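Local coordinates for protein plantazolicin methyltransferase BamL (Bacillus amyloliquefaciens subsp. plantarum, PDB 5DLY) that probably transfers methyl groups from S-adenosylmethionine to the amino group of desmethylplantazolicin, the precursor of the antibiotic plantazolicin, and binds S-adenosylhomocysteine together with a monoazolic analogue of that precursor, at residues S44-L49 against N234-D239; L49-S54 against S225-S230; S97-L102 against A106-S111; E193-L198 against F211-S216. All coordinates share one frame; numbering follows the deposited sequence.

How the interactions relate
From the N terminus, the long helix 23-56 supplies the first half of two contacts. Its residues 44-49 meet helix 235-241 (interaction 1) and its residues 49-54 meet helix 226-232 (interaction 2), so the loop closed by interaction 2 lies within that closed by interaction 1; the two share L49 and touch where N234 CB meets S50 OG at 3.2 Å. Inside both loops, and in series, come interaction 3, a short link between helix 93-101 and strand 107-110, and interaction 4, helix 192-203 against strand 209-214. These last two strands are the outermost of the seven-stranded sheet, so interactions 3 and 4 lie at its two edges, their centres about 31 Å apart.

Interaction 1. Residues S44-L49 against N234-D239; sequences SIETFL and NRNLQD
E46 and L237 bring helix 23-56 and helix 235-241 together, their backbones nearest at these two residues, with 5.0 Å between CA atoms. E46 CB starts on the backbone of L237, 3.8 Å from its CA, and also meets CD1 of that leucine. The chain then bends at CG (chi2 -60°), which carries it from L237 to N236: CG lies 3.7 Å from N236 O, and at the tip E46 OE1 rests 3.3 Å from N236 CB. That last contact is with a carbon; the carboxylate and the N236 amide are turned 38° apart and share no hydrogen bond. The other oxygen, OE2, is bonded to the hydroxyl of Y76, which anchors the buried carboxylate from the side of helix 72-80. L237 CD1 also reaches T47 OG1 at 3.8 Å, an oxygen already bonded to I43 O one turn back. N234 caps the start of its helix: its OD1 accepts from N236 N at 2.9 Å and, weakly, from L237 N. The two short segments run nearly antiparallel, their axes 168° apart in direction and 8.8 Å at closest approach. This is an antiparallel helix pair with an asparagine N-cap, packed beside the Rossmann-like methyltransferase sheet.

Interaction 2. Residues L49-S54 against S225-S230; sequences LSFYSS and SSQFFS
S226 O takes two bonds from S230, one from its backbone N at 3.0 Å and one from its OG at 3.1 Å, and the two donors come from opposite faces of the carbonyl plane. With chi1 at -57°, S230 OG stands beside its own backbone N and turns back along the helix to that oxygen. S230 CB faces helix 23-56. S54 OG meets this carbon, 3.4 Å from S230 CB, and the hydroxyls S54 OG and S230 OG, 4.0 Å apart, are not bonded. Further along the interface, Q227 bends at its second torsion and sets its amide against the F51 ring. Q227 OE1 lies 3.5 Å from F51 CE2, and the amide CD is almost as near, with ring and amide planes 50° apart; this is van der Waals contact, with no hydrogen bond across. S50 also faces helix 226-232, its OG bonded to L231 O just beyond the segment. At the head of the second helix, S225 OG is the N-cap and accepts from F228 N at 3.2 Å. The axes cross at 103°, and helix 226-232 thus lies almost square across the C-terminal part of helix 23-56. F51 also stacks on W261 of strand 258-265, while Y52 reaches strand 124-130 through D125 and I126, so this end of the long helix joins helix 226-232 to the central sheet.

Interaction 3. Residues S97-L102 against A106-S111; sequences SSAKKL and ASFICS
In the beta-alpha-beta unit made of strand 85-90, helix 93-101 and strand 107-110, part of the Rossmann-like fold of class I methyltransferases, A99 of the helix packs against F108 of the strand that follows it. F108 CG stands beside its own backbone N (chi1 -74°), which carries the ring to A99. The methyl carbon sits squarely over one ring face: A99 CB is 3.5 Å from the F108 ring centroid and only 8° off the normal, a CH-pi contact. The carbonyl of the same residue adds to the packing, A99 O lying 3.6 Å from F108 CE2. I96, I74 and C68 also touch the F108 side chain, forming an apolar layer between helices and sheet. On the edge strand, S107, I109 and S111 make backbone bonds to strand 85-90, whose last residue, D90, binds S-adenosylhomocysteine; S111 touches that ligand too. K100 is stretched out from CG onward and runs roughly antiparallel to the F108 side chain, with K100 CG 4.0 Å from F108 CB and K100 CE 3.6 Å from F108 O. One water links the two residues, accepting from K100 NZ at 2.7 Å and donating to F108 O at 2.8 Å.

Interaction 4. Residues E193-L198 against F211-S216; sequences EEFKQL and FHVGNS
Helix 193-198 and strand 211-214 lie antiparallel, their directions 176° apart and their axes 8.7 Å from each other, with K196 and V213 nearest at 6.1 Å between CA atoms. V213 points at the helix and spreads its methyl groups over F195 and K196. V213 CG1, anti to the backbone N (chi1 -175°), approaches the F195 ring obliquely and meets F195 CD2 at 3.4 Å, a snug apolar contact, and it also lies near K196 CG; V213 CG2 lies along the K196 stem, 4.0 Å from K196 CG. K196 CG is 3.7 Å from V213 CB, so the lysine's aliphatic part crosses over the valine, while K196 CE comes to 4.1 Å from V213 O. Two residues earlier on the strand and on the same side, F211 CG stands between its own backbone N and carbonyl carbon (chi1 83°). This turns the ring's CE2 and CZ toward the helix backbone, where F211 CE2 lies 4.0 Å from K196 O. F211 also rests on L199 and T203, and V213 on M192 and L199, all of the same helix. On the far side of the strand, H212 stacks on F221. H212 and G214 bond through their backbones to W261 and H259. Helix 192-203 thus covers strand 209-214, the edge strand beside antiparallel strand 258-265 in the 3-2-1-4-5-7-6 sheet that is the hallmark of class I methyltransferases.

Interaction 1. Residues S44-L49 against N234-D239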
loop_
_atom_site.group_PDB
_atom_site.type_symbol
_atom_site.label_atom_id
_atom_site.label_comp_id
_atom_site.label_asym_id
_atom_site.label_seq_id
_atom_site.Cartn_x
_atom_site.Cartn_y
_atom_site.Cartn_z
ATOM N N SER A 44 3.753 -5.987 5.739
ATOM C CA SER A 44 3.272 -4.616 5.646
ATOM C C SER A 44 2.139 -4.317 6.620
ATOM O O SER A 44 2.133 -3.254 7.237
ATOM C CB SER A 44 2.845 -4.299 4.222
ATOM O OG SER A 44 3.956 -4.389 3.354
ATOM N N ILE A 45 1.201 -5.257 6.760
ATOM C CA ILE A 45 0.076 -5.083 7.690
ATOM C C ILE A 45 0.572 -5.017 9.139
ATOM O O ILE A 45 0.213 -4.105 9.886
ATOM C CB ILE A 45 -0.980 -6.203 7.540
ATOM C CG1 ILE A 45 -1.631 -6.156 6.147
ATOM C CG2 ILE A 45 -2.014 -6.110 8.662
ATOM C CD1 ILE A 45 -2.382 -7.426 5.768
ATOM N N GLU A 46 1.421 -5.969 9.529
ATOM C CA GLU A 46 1.917 -5.965 10.902
ATOM C C GLU A 46 2.797 -4.752 11.194
ATOM O O GLU A 46 2.904 -4.319 12.349
ATOM C CB GLU A 46 2.640 -7.275 11.251
ATOM C CG GLU A 46 1.749 -8.520 11.230
ATOM C CD GLU A 46 0.573 -8.476 12.206
ATOM O OE1 GLU A 46 0.581 -7.674 13.156
ATOM O OE2 GLU A 46 -0.382 -9.260 12.017
ATOM N N THR A 47 3.401 -4.184 10.149
ATOM C CA THR A 47 4.199 -2.975 10.299
ATOM C C THR A 47 3.275 -1.834 10.693
ATOM O O THR A 47 3.562 -1.136 11.658
ATOM C CB THR A 47 5.001 -2.647 9.027
ATOM O OG1 THR A 47 5.958 -3.682 8.796
ATOM C CG2 THR A 47 5.753 -1.318 9.158
ATOM N N PHE A 48 2.148 -1.660 9.996
ATOM C CA PHE A 48 1.277 -0.554 10.389
ATOM C C PHE A 48 0.582 -0.782 11.730
ATOM O O PHE A 48 0.366 0.167 12.476
ATOM C CB PHE A 48 0.350 -0.030 9.265
ATOM C CG PHE A 48 -0.820 -0.926 8.905
ATOM C CD1 PHE A 48 -1.857 -1.177 9.806
ATOM C CD2 PHE A 48 -0.934 -1.421 7.610
ATOM C CE1 PHE A 48 -2.952 -1.955 9.427
ATOM C CE2 PHE A 48 -2.025 -2.192 7.225
ATOM C CZ PHE A 48 -3.029 -2.465 8.139
ATOM N N LEU A 49 0.267 -2.039 12.045
ATOM C CA LEU A 49 -0.311 -2.357 13.356
ATOM C C LEU A 49 0.672 -2.109 14.488
ATOM O O LEU A 49 0.296 -1.573 15.539
ATOM C CB LEU A 49 -0.842 -3.783 13.385
ATOM C CG LEU A 49 -2.039 -4.030 12.471
ATOM C CD1 LEU A 49 -2.364 -5.510 12.452
ATOM C CD2 LEU A 49 -3.252 -3.209 12.890
ATOM N N ASN A 234 7.508 -5.645 18.678
ATOM C CA ASN A 234 6.164 -6.196 18.558
ATOM C C ASN A 234 6.189 -7.647 18.088
ATOM O O ASN A 234 6.665 -7.939 16.993
ATOM C CB ASN A 234 5.315 -5.317 17.626
ATOM C CG ASN A 234 3.844 -5.699 17.627
ATOM O OD1 ASN A 234 3.477 -6.804 17.225
ATOM N ND2 ASN A 234 2.987 -4.772 18.052
ATOM N N ARG A 235 5.670 -8.545 18.928
ATOM C CA ARG A 235 5.703 -9.983 18.659
ATOM C C ARG A 235 4.920 -10.405 17.415
ATOM O O ARG A 235 5.278 -11.384 16.764
ATOM C CB ARG A 235 5.222 -10.775 19.877
ATOM C CG ARG A 235 6.253 -10.886 20.990
ATOM C CD ARG A 235 5.725 -11.730 22.143
ATOM N NE ARG A 235 4.771 -10.988 22.967
ATOM C CZ ARG A 235 4.995 -10.586 24.217
ATOM N NH1 ARG A 235 6.144 -10.866 24.823
ATOM N NH2 ARG A 235 4.058 -9.913 24.871
ATOM N N ASN A 236 3.860 -9.666 17.087
ATOM C CA ASN A 236 3.066 -9.973 15.902
ATOM C C ASN A 236 3.855 -9.722 14.620
ATOM O O ASN A 236 3.750 -10.488 13.663
ATOM C CB ASN A 236 1.750 -9.185 15.889
ATOM C CG ASN A 236 0.857 -9.511 17.074
ATOM O OD1 ASN A 236 0.466 -8.620 17.830
ATOM N ND2 ASN A 236 0.518 -10.782 17.230
ATOM N N LEU A 237 4.643 -8.647 14.613
ATOM C CA LEU A 237 5.515 -8.334 13.483
ATOM C C LEU A 237 6.643 -9.358 13.378
ATOM O O LEU A 237 6.983 -9.806 12.284
ATOM C CB LEU A 237 6.070 -6.908 13.600
ATOM C CG LEU A 237 7.084 -6.446 12.544
ATOM C CD1 LEU A 237 6.532 -6.606 11.129
ATOM C CD2 LEU A 237 7.513 -5.006 12.783
ATOM N N GLN A 238 7.208 -9.727 14.520
ATOM C CA GLN A 238 8.204 -10.799 14.571
ATOM C C GLN A 238 7.661 -12.095 13.969
ATOM O O GLN A 238 8.324 -12.717 13.136
ATOM C CB GLN A 238 8.644 -11.063 16.009
ATOM C CG GLN A 238 9.409 -9.929 16.663
ATOM C CD GLN A 238 9.648 -10.184 18.141
ATOM O OE1 GLN A 238 9.314 -11.251 18.664
ATOM N NE2 GLN A 238 10.217 -9.203 18.819
ATOM N N ASP A 239 6.460 -12.495 14.389
ATOM C CA ASP A 239 5.824 -13.722 13.903
ATOM C C ASP A 239 5.620 -13.715 12.382
ATOM O O ASP A 239 5.824 -14.735 11.724
ATOM C CB ASP A 239 4.491 -13.971 14.624
ATOM C CG ASP A 239 4.673 -14.403 16.078
ATOM O OD1 ASP A 239 5.808 -14.754 16.481
ATOM O OD2 ASP A 239 3.667 -14.390 16.824
#

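Interaction 2. Residues L49-S54 against S225-S230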
loop_
_atom_site.group_PDB
_atom_site.type_symbol
_atom_site.label_atom_id
_atom_site.label_comp_id
_atom_site.label_asym_id
_atom_site.label_seq_id
_atom_site.Cartn_x
_atom_site.Cartn_y
_atom_site.Cartn_z
ATOM N N LEU A 49 0.267 -2.039 12.045
ATOM C CA LEU A 49 -0.311 -2.357 13.356
ATOM C C LEU A 49 0.672 -2.109 14.488
ATOM O O LEU A 49 0.296 -1.573 15.539
ATOM C CB LEU A 49 -0.842 -3.783 13.385
ATOM C CG LEU A 49 -2.039 -4.030 12.471
ATOM C CD1 LEU A 49 -2.364 -5.510 12.452
ATOM C CD2 LEU A 49 -3.252 -3.209 12.890
ATOM N N SER A 50 1.931 -2.481 14.277
ATOM C CA SER A 50 2.948 -2.241 15.292
ATOM C C SER A 50 3.182 -0.747 15.471
ATOM O O SER A 50 3.309 -0.273 16.598
ATOM C CB SER A 50 4.250 -2.950 14.941
ATOM O OG SER A 50 5.248 -2.637 15.904
ATOM N N PHE A 51 3.219 -0.011 14.359
ATOM C CA PHE A 51 3.388 1.434 14.400
ATOM C C PHE A 51 2.267 2.082 15.201
ATOM O O PHE A 51 2.529 2.908 16.082
ATOM C CB PHE A 51 3.439 2.036 12.986
ATOM C CG PHE A 51 3.581 3.534 12.973
ATOM C CD1 PHE A 51 2.447 4.360 12.985
ATOM C CD2 PHE A 51 4.842 4.130 12.944
ATOM C CE1 PHE A 51 2.578 5.747 12.977
ATOM C CE2 PHE A 51 4.973 5.521 12.935
ATOM C CZ PHE A 51 3.841 6.324 12.953
ATOM N N TYR A 52 1.029 1.682 14.909
ATOM C CA TYR A 52 -0.141 2.311 15.517
ATOM C C TYR A 52 -0.154 2.130 17.040
ATOM O O TYR A 52 -0.336 3.104 17.789
ATOM C CB TYR A 52 -1.456 1.830 14.860
ATOM C CG TYR A 52 -2.610 2.753 15.179
ATOM C CD1 TYR A 52 -3.331 2.610 16.369
ATOM C CD2 TYR A 52 -2.950 3.800 14.321
ATOM C CE1 TYR A 52 -4.362 3.476 16.691
ATOM C CE2 TYR A 52 -3.991 4.666 14.632
ATOM C CZ TYR A 52 -4.683 4.502 15.820
ATOM O OH TYR A 52 -5.707 5.366 16.142
ATOM N N SER A 53 0.061 0.895 17.481
ATOM C CA SER A 53 0.115 0.563 18.912
ATOM C C SER A 53 1.261 1.264 19.636
ATOM O O SER A 53 1.088 1.739 20.761
ATOM C CB SER A 53 0.216 -0.950 19.121
ATOM O OG SER A 53 -1.064 -1.556 19.112
ATOM N N SER A 54 2.423 1.333 18.991
ATOM C CA SER A 54 3.591 2.003 19.558
ATOM C C SER A 54 3.330 3.503 19.727
ATOM O O SER A 54 3.561 4.065 20.804
ATOM C CB SER A 54 4.828 1.757 18.681
ATOM O OG SER A 54 5.963 2.437 19.179
ATOM N N SER A 225 17.246 3.504 13.851
ATOM C CA SER A 225 16.266 4.499 14.295
ATOM C C SER A 225 15.468 4.025 15.504
ATOM O O SER A 225 15.277 2.823 15.711
ATOM C CB SER A 225 15.333 4.889 13.146
ATOM O OG SER A 225 14.502 3.804 12.780
ATOM N N SER A 226 15.003 4.975 16.312
ATOM C CA SER A 226 14.185 4.659 17.474
ATOM C C SER A 226 12.863 4.025 17.054
ATOM O O SER A 226 12.322 3.172 17.765
ATOM C CB SER A 226 13.925 5.915 18.312
ATOM O OG SER A 226 13.475 6.979 17.495
ATOM N N GLN A 227 12.362 4.441 15.891
ATOM C CA GLN A 227 11.125 3.902 15.341
ATOM C C GLN A 227 11.280 2.420 15.005
ATOM O O GLN A 227 10.407 1.617 15.335
ATOM C CB GLN A 227 10.692 4.683 14.097
ATOM C CG GLN A 227 9.220 4.504 13.762
ATOM C CD GLN A 227 8.350 5.626 14.305
ATOM O OE1 GLN A 227 7.600 5.438 15.264
ATOM N NE2 GLN A 227 8.448 6.804 13.692
ATOM N N PHE A 228 12.390 2.061 14.359
ATOM C CA PHE A 228 12.669 0.650 14.040
ATOM C C PHE A 228 12.736 -0.172 15.322
ATOM O O PHE A 228 12.114 -1.231 15.419
ATOM C CB PHE A 228 13.958 0.522 13.229
ATOM C CG PHE A 228 14.338 -0.895 12.878
ATOM C CD1 PHE A 228 13.925 -1.461 11.678
ATOM C CD2 PHE A 228 15.143 -1.649 13.727
ATOM C CE1 PHE A 228 14.285 -2.760 11.339
ATOM C CE2 PHE A 228 15.503 -2.949 13.396
ATOM C CZ PHE A 228 15.085 -3.502 12.193
ATOM N N PHE A 229 13.466 0.329 16.319
ATOM C CA PHE A 229 13.574 -0.357 17.603
ATOM C C PHE A 229 12.194 -0.654 18.178
ATOM O O PHE A 229 11.926 -1.775 18.588
ATOM C CB PHE A 229 14.399 0.451 18.614
ATOM C CG PHE A 229 14.672 -0.286 19.900
ATOM C CD1 PHE A 229 13.817 -0.161 20.987
ATOM C CD2 PHE A 229 15.792 -1.106 20.023
ATOM C CE1 PHE A 229 14.068 -0.840 22.173
ATOM C CE2 PHE A 229 16.049 -1.787 21.203
ATOM C CZ PHE A 229 15.185 -1.654 22.280
ATOM N N SER A 230 11.320 0.353 18.194
ATOM C CA SER A 230 9.973 0.184 18.740
ATOM C C SER A 230 9.161 -0.843 17.944
ATOM O O SER A 230 8.558 -1.736 18.528
ATOM C CB SER A 230 9.225 1.521 18.800
ATOM O OG SER A 230 9.926 2.477 19.571
#

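Interaction 3. Residues S97-L102 against A106-S111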
loop_
_atom_site.group_PDB
_atom_site.type_symbol
_atom_site.label_atom_id
_atom_site.label_comp_id
_atom_site.label_asym_id
_atom_site.label_seq_id
_atom_site.Cartn_x
_atom_site.Cartn_y
_atom_site.Cartn_z
ATOM N N SER A 97 -16.397 -8.110 -6.554
ATOM C CA SER A 97 -17.304 -9.259 -6.480
ATOM C C SER A 97 -16.647 -10.441 -5.747
ATOM O O SER A 97 -17.298 -11.098 -4.929
ATOM C CB SER A 97 -17.804 -9.665 -7.867
ATOM O OG SER A 97 -18.799 -10.672 -7.749
ATOM N N SER A 98 -15.366 -10.691 -6.027
ATOM C CA SER A 98 -14.587 -11.719 -5.311
ATOM C C SER A 98 -14.463 -11.436 -3.812
ATOM O O SER A 98 -14.664 -12.328 -2.987
ATOM C CB SER A 98 -13.192 -11.880 -5.914
ATOM O OG SER A 98 -13.252 -12.385 -7.233
ATOM N N ALA A 99 -14.127 -10.194 -3.466
ATOM C CA ALA A 99 -14.037 -9.770 -2.071
ATOM C C ALA A 99 -15.357 -9.937 -1.316
ATOM O O ALA A 99 -15.370 -10.391 -0.167
ATOM C CB ALA A 99 -13.553 -8.325 -1.995
ATOM N N LYS A 100 -16.464 -9.584 -1.969
ATOM C CA LYS A 100 -17.784 -9.693 -1.357
ATOM C C LYS A 100 -18.155 -11.148 -1.094
ATOM O O LYS A 100 -18.796 -11.456 -0.083
ATOM C CB LYS A 100 -18.843 -9.008 -2.219
ATOM C CG LYS A 100 -18.825 -7.493 -2.103
ATOM C CD LYS A 100 -19.896 -6.855 -2.974
ATOM C CE LYS A 100 -20.188 -5.432 -2.517
ATOM N NZ LYS A 100 -21.337 -4.817 -3.241
ATOM N N LYS A 101 -17.722 -12.040 -1.981
ATOM C CA LYS A 101 -18.039 -13.467 -1.845
ATOM C C LYS A 101 -17.354 -14.112 -0.631
ATOM O O LYS A 101 -17.769 -15.182 -0.173
ATOM C CB LYS A 101 -17.708 -14.223 -3.138
ATOM C CG LYS A 101 -18.446 -15.552 -3.289
ATOM C CD LYS A 101 -17.884 -16.356 -4.446
ATOM C CE LYS A 101 -18.600 -17.688 -4.601
ATOM N NZ LYS A 101 -18.378 -18.252 -5.964
ATOM N N LEU A 102 -16.329 -13.457 -0.089
ATOM C CA LEU A 102 -15.676 -13.946 1.131
ATOM C C LEU A 102 -16.621 -14.016 2.331
ATOM O O LEU A 102 -16.387 -14.793 3.258
ATOM C CB LEU A 102 -14.445 -13.100 1.485
ATOM C CG LEU A 102 -13.309 -13.102 0.455
ATOM C CD1 LEU A 102 -12.231 -12.102 0.852
ATOM C CD2 LEU A 102 -12.724 -14.498 0.265
ATOM N N ALA A 106 -17.229 -6.662 6.485
ATOM C CA ALA A 106 -16.471 -5.546 5.904
ATOM C C ALA A 106 -17.294 -4.926 4.785
ATOM O O ALA A 106 -18.160 -5.592 4.217
ATOM C CB ALA A 106 -15.144 -6.038 5.353
ATOM N N SER A 107 -17.026 -3.656 4.483
ATOM C CA SER A 107 -17.675 -2.944 3.381
ATOM C C SER A 107 -16.741 -2.862 2.179
ATOM O O SER A 107 -15.597 -2.412 2.299
ATOM C CB SER A 107 -18.072 -1.529 3.808
ATOM O OG SER A 107 -19.051 -1.549 4.830
ATOM N N PHE A 108 -17.229 -3.294 1.023
ATOM C CA PHE A 108 -16.455 -3.246 -0.213
ATOM C C PHE A 108 -17.132 -2.352 -1.235
ATOM O O PHE A 108 -18.333 -2.473 -1.486
ATOM C CB PHE A 108 -16.263 -4.653 -0.774
ATOM C CG PHE A 108 -15.271 -5.467 0.001
ATOM C CD1 PHE A 108 -13.913 -5.177 -0.081
ATOM C CD2 PHE A 108 -15.695 -6.518 0.819
ATOM C CE1 PHE A 108 -12.991 -5.911 0.642
ATOM C CE2 PHE A 108 -14.770 -7.258 1.545
ATOM C CZ PHE A 108 -13.415 -6.959 1.442
ATOM N N ILE A 109 -16.352 -1.430 -1.797
ATOM C CA ILE A 109 -16.854 -0.406 -2.709
ATOM C C ILE A 109 -16.168 -0.545 -4.058
ATOM O O ILE A 109 -14.932 -0.668 -4.118
ATOM C CB ILE A 109 -16.554 1.006 -2.144
ATOM C CG1 ILE A 109 -17.123 1.181 -0.733
ATOM C CG2 ILE A 109 -17.073 2.098 -3.077
ATOM C CD1 ILE A 109 -16.187 1.951 0.178
ATOM N N CYS A 110 -16.953 -0.516 -5.138
ATOM C CA CYS A 110 -16.379 -0.529 -6.477
ATOM C C CYS A 110 -16.421 0.851 -7.113
ATOM O O CYS A 110 -17.435 1.273 -7.671
ATOM C CB CYS A 110 -17.043 -1.569 -7.390
ATOM S SG CYS A 110 -16.180 -1.709 -8.972
ATOM N N SER A 111 -15.297 1.557 -7.018
ATOM C CA SER A 111 -15.207 2.929 -7.494
ATOM C C SER A 111 -13.747 3.324 -7.540
ATOM O O SER A 111 -12.912 2.713 -6.869
ATOM C CB SER A 111 -15.977 3.870 -6.550
ATOM O OG SER A 111 -16.165 5.154 -7.130
HETATM O O HOH W 1 -19.654 -2.753 -3.917
#

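Interaction 4. Residues E193-L198 against F211-S216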
loop_
_atom_site.group_PDB
_atom_site.type_symbol
_atom_site.label_atom_id
_atom_site.label_comp_id
_atom_site.label_asym_id
_atom_site.label_seq_id
_atom_site.Cartn_x
_atom_site.Cartn_y
_atom_site.Cartn_z
ATOM N N GLU A 193 13.167 9.951 -4.487
ATOM C CA GLU A 193 13.217 11.407 -4.551
ATOM C C GLU A 193 11.841 12.021 -4.848
ATOM O O GLU A 193 11.406 12.951 -4.157
ATOM C CB GLU A 193 14.237 11.821 -5.617
ATOM C CG GLU A 193 14.343 13.312 -5.868
ATOM C CD GLU A 193 15.269 13.622 -7.027
ATOM O OE1 GLU A 193 14.826 13.544 -8.195
ATOM O OE2 GLU A 193 16.442 13.943 -6.761
ATOM N N GLU A 194 11.157 11.497 -5.863
ATOM C CA GLU A 194 9.844 12.011 -6.262
ATOM C C GLU A 194 8.789 11.771 -5.194
ATOM O O GLU A 194 7.938 12.623 -4.957
ATOM C CB GLU A 194 9.385 11.386 -7.579
ATOM C CG GLU A 194 10.191 11.826 -8.790
ATOM C CD GLU A 194 9.977 10.930 -9.990
ATOM O OE1 GLU A 194 9.400 9.827 -9.836
ATOM O OE2 GLU A 194 10.384 11.328 -11.105
ATOM N N PHE A 195 8.847 10.593 -4.577
ATOM C CA PHE A 195 7.911 10.206 -3.528
ATOM C C PHE A 195 8.063 11.109 -2.306
ATOM O O PHE A 195 7.061 11.558 -1.730
ATOM C CB PHE A 195 8.158 8.732 -3.183
ATOM C CG PHE A 195 7.114 8.098 -2.293
ATOM C CD1 PHE A 195 5.754 8.297 -2.508
ATOM C CD2 PHE A 195 7.509 7.249 -1.270
ATOM C CE1 PHE A 195 4.807 7.680 -1.690
ATOM C CE2 PHE A 195 6.570 6.624 -0.453
ATOM C CZ PHE A 195 5.217 6.848 -0.665
ATOM N N LYS A 196 9.313 11.389 -1.929
ATOM C CA LYS A 196 9.613 12.302 -0.814
ATOM C C LYS A 196 9.037 13.692 -1.061
ATOM O O LYS A 196 8.423 14.286 -0.164
ATOM C CB LYS A 196 11.125 12.405 -0.582
ATOM C CG LYS A 196 11.727 11.305 0.280
ATOM C CD LYS A 196 13.126 11.709 0.737
ATOM C CE LYS A 196 13.666 10.795 1.830
ATOM N NZ LYS A 196 14.835 9.975 1.397
ATOM N N GLN A 197 9.225 14.194 -2.282
ATOM C CA GLN A 197 8.690 15.496 -2.670
ATOM C C GLN A 197 7.165 15.518 -2.588
ATOM O O GLN A 197 6.573 16.478 -2.079
ATOM C CB GLN A 197 9.159 15.890 -4.074
ATOM C CG GLN A 197 8.911 17.356 -4.423
ATOM C CD GLN A 197 9.434 18.328 -3.375
ATOM O OE1 GLN A 197 10.592 18.253 -2.949
ATOM N NE2 GLN A 197 8.580 19.252 -2.954
ATOM N N LEU A 198 6.529 14.451 -3.073
ATOM C CA LEU A 198 5.074 14.346 -3.026
ATOM C C LEU A 198 4.540 14.382 -1.583
ATOM O O LEU A 198 3.595 15.120 -1.292
ATOM C CB LEU A 198 4.590 13.074 -3.752
ATOM C CG LEU A 198 3.097 12.958 -4.105
ATOM C CD1 LEU A 198 2.914 12.065 -5.327
ATOM C CD2 LEU A 198 2.258 12.450 -2.939
ATOM N N PHE A 211 5.313 13.446 7.727
ATOM C CA PHE A 211 5.598 12.318 6.844
ATOM C C PHE A 211 6.942 11.667 7.131
ATOM O O PHE A 211 7.824 12.264 7.741
ATOM C CB PHE A 211 5.502 12.722 5.359
ATOM C CG PHE A 211 6.747 13.368 4.810
ATOM C CD1 PHE A 211 6.946 14.745 4.923
ATOM C CD2 PHE A 211 7.717 12.604 4.161
ATOM C CE1 PHE A 211 8.093 15.339 4.412
ATOM C CE2 PHE A 211 8.866 13.191 3.647
ATOM C CZ PHE A 211 9.051 14.563 3.771
ATOM N N HIS A 212 7.088 10.426 6.674
ATOM C CA HIS A 212 8.385 9.770 6.636
ATOM C C HIS A 212 8.454 8.910 5.389
ATOM O O HIS A 212 7.465 8.268 5.025
ATOM C CB HIS A 212 8.624 8.903 7.875
ATOM C CG HIS A 212 9.953 8.208 7.871
ATOM N ND1 HIS A 212 11.089 8.767 8.416
ATOM C CD2 HIS A 212 10.329 7.009 7.369
ATOM C CE1 HIS A 212 12.106 7.933 8.267
ATOM N NE2 HIS A 212 11.671 6.858 7.633
ATOM N N VAL A 213 9.615 8.892 4.747
ATOM C CA VAL A 213 9.848 8.024 3.593
ATOM C C VAL A 213 11.182 7.310 3.771
ATOM O O VAL A 213 12.131 7.874 4.325
ATOM C CB VAL A 213 9.819 8.796 2.248
ATOM C CG1 VAL A 213 9.945 7.855 1.067
ATOM C CG2 VAL A 213 8.532 9.596 2.087
ATOM N N GLY A 214 11.247 6.062 3.310
ATOM C CA GLY A 214 12.482 5.289 3.386
ATOM C C GLY A 214 12.366 4.037 2.548
ATOM O O GLY A 214 11.264 3.601 2.224
ATOM N N ASN A 215 13.503 3.457 2.194
ATOM C CA ASN A 215 13.475 2.218 1.426
ATOM C C ASN A 215 13.938 0.994 2.208
ATOM O O ASN A 215 14.071 -0.091 1.641
ATOM C CB ASN A 215 14.218 2.366 0.095
ATOM C CG ASN A 215 15.689 2.652 0.271
ATOM O OD1 ASN A 215 16.236 2.540 1.368
ATOM N ND2 ASN A 215 16.344 3.030 -0.819
ATOM N N SER A 216 14.167 1.175 3.507
ATOM C CA SER A 216 14.466 0.062 4.409
ATOM C C SER A 216 13.277 -0.881 4.529
ATOM O O SER A 216 12.127 -0.450 4.476
ATOM C CB SER A 216 14.861 0.591 5.788
ATOM O OG SER A 216 16.067 1.322 5.702
#